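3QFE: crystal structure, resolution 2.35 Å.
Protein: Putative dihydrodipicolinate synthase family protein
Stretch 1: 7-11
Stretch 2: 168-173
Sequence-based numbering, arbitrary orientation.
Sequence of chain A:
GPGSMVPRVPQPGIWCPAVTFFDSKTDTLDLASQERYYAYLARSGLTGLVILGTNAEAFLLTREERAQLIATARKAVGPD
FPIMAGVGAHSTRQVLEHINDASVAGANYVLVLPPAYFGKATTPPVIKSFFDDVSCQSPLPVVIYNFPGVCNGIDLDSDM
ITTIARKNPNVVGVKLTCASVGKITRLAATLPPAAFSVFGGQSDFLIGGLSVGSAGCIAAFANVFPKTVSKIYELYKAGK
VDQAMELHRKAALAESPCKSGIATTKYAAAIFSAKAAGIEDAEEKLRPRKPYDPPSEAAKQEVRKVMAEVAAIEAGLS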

# COMPACT_ATOMS: atom_id res chain seq x y z
N PRO A 7 16.84 -3.73 -2.32
CA PRO A 7 17.53 -3.76 -1.02
C PRO A 7 16.74 -4.51 0.06
O PRO A 7 15.51 -4.63 -0.03
CB PRO A 7 17.65 -2.29 -0.64
CG PRO A 7 16.60 -1.59 -1.44
CD PRO A 7 16.46 -2.36 -2.72
N ARG A 8 17.47 -5.00 1.06
CA ARG A 8 16.93 -5.68 2.23
C ARG A 8 15.92 -4.77 2.96
O ARG A 8 14.85 -5.24 3.39
CB ARG A 8 18.09 -6.04 3.18
CG ARG A 8 17.72 -7.01 4.31
CD ARG A 8 18.86 -7.23 5.32
NE ARG A 8 19.07 -6.07 6.21
CZ ARG A 8 18.45 -5.88 7.38
NH1 ARG A 8 18.73 -4.80 8.11
NH2 ARG A 8 17.57 -6.77 7.84
N VAL A 9 16.28 -3.50 3.11
CA VAL A 9 15.44 -2.52 3.77
C VAL A 9 14.71 -1.67 2.70
O VAL A 9 15.36 -1.08 1.84
CB VAL A 9 16.27 -1.60 4.71
CG1 VAL A 9 15.42 -0.43 5.23
CG2 VAL A 9 16.86 -2.41 5.88
N PRO A 10 13.37 -1.62 2.77
CA PRO A 10 12.51 -1.00 1.76
C PRO A 10 12.84 0.46 1.53
O PRO A 10 13.03 1.19 2.51
CB PRO A 10 11.12 -1.11 2.38
CG PRO A 10 11.22 -2.20 3.34
CD PRO A 10 12.59 -2.17 3.89
N GLN A 11 12.92 0.87 0.27
CA GLN A 11 13.36 2.23 -0.05
C GLN A 11 12.28 3.25 0.27
O GLN A 11 11.10 3.07 -0.04
CB GLN A 11 13.83 2.37 -1.51
N ASN A 168 14.78 -8.09 16.54
CA ASN A 168 14.54 -8.79 15.28
C ASN A 168 15.11 -8.08 14.05
O ASN A 168 14.39 -7.33 13.40
CB ASN A 168 13.04 -8.98 15.07
CG ASN A 168 12.38 -9.80 16.14
OD1 ASN A 168 12.77 -10.94 16.39
ND2 ASN A 168 11.36 -9.23 16.78
N PRO A 169 16.38 -8.36 13.70
CA PRO A 169 17.04 -7.66 12.57
C PRO A 169 16.38 -7.95 11.21
O PRO A 169 16.62 -7.24 10.25
CB PRO A 169 18.47 -8.21 12.59
CG PRO A 169 18.64 -8.91 13.94
CD PRO A 169 17.26 -9.38 14.31
N ASN A 170 15.55 -8.98 11.15
CA ASN A 170 14.77 -9.25 9.95
C ASN A 170 13.51 -8.37 9.86
O ASN A 170 12.77 -8.43 8.87
CB ASN A 170 14.43 -10.74 9.87
CG ASN A 170 13.91 -11.16 8.52
OD1 ASN A 170 14.39 -10.70 7.48
ND2 ASN A 170 12.91 -12.04 8.52
N VAL A 171 13.25 -7.58 10.90
CA VAL A 171 12.17 -6.59 10.84
C VAL A 171 12.79 -5.33 10.30
O VAL A 171 13.76 -4.81 10.87
CB VAL A 171 11.51 -6.33 12.21
CG1 VAL A 171 10.73 -5.02 12.21
CG2 VAL A 171 10.61 -7.54 12.60
N VAL A 172 12.25 -4.84 9.19
CA VAL A 172 12.86 -3.74 8.46
C VAL A 172 11.98 -2.48 8.27
O VAL A 172 12.35 -1.58 7.52
CB VAL A 172 13.37 -4.21 7.07
CG1 VAL A 172 14.51 -5.22 7.24
CG2 VAL A 172 12.24 -4.78 6.23
N GLY A 173 10.84 -2.42 8.94
CA GLY A 173 10.01 -1.23 8.88
C GLY A 173 8.65 -1.41 9.52
O GLY A 173 8.38 -2.46 10.10
O HOH W 1 16.69 -4.28 10.16
O HOH W 2 16.41 -9.30 6.63

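Packing of residues 7-11, an irregular segment with neither helix nor strand, against residues 168-173, where a loop runs into a β-strand. The second stretch opens with a type I β turn from Asn168 to Val171, closed by a backbone hydrogen bond from Val171 N to Asn168 O (2.8 Å); the strand begins at Val171. The two backbones come nearest, CA to CA, at Val9 and Val172 (5.5 Å), yet no backbone-to-backbone hydrogen bond joins them. The contact, which buries 224 Å² counting both sides, rests on one arginine and a small apolar cluster around Val172.

Pro7 leads into the contact without touching the second stretch. Arg8 supplies the polar half. Its CA-to-CB bond points sideways, but chi1 and chi2 are both t and carry the chain outward; chi3 then turns to p, and the guanidinium arrives beside the β turn. There Arg8 NH2 donates a short hydrogen bond to Pro169 O (2.6 Å, N-H...O angle 149°). A carbonyl within the turn thus meets a positively charged donor, and the oxygen lies near the guanidinium plane, where the N-H groups point. Two waters extend this link. Water 1 accepts from Arg8 NH1 (2.9 Å from NH1 to the water oxygen) and lies 3.0 Å from Pro169 O, to which it can donate, so the same carbonyl is approached both directly and through solvent. Water 2 accepts from Arg8 NH2 (3.0 Å from NH2 to its oxygen) and donates to Asn170 OD1 (2.6 Å from its oxygen to OD1), bridging to a side chain whose CA-to-CB bond points away but whose end comes nearer. One face of the guanidinium is covered by Val172, with NH2 3.5 Å from CG1: the flat group bonds at its edge while its weakly hydrated face rests on a methyl.

Val9, in rotamer t, continues the apolar side. Its CA-to-CB bond runs sideways, and Val9 CG2 meets Val172 CG1 at 3.9 Å, an ordinary van der Waals separation. CG1 therefore serves both Arg8 and Val9. Pro10 points toward the second stretch and packs its ring on the other methyl of Val172, with Pro10 CD 3.5 Å from Val172 CG2. Val172, buried and in rotamer m, points toward stretch 1 and so gathers three successive residues around its two methyls, whereas the preceding strand residue, Val171, points away. Gln11, modelled only to CB, carries the chain beyond reach.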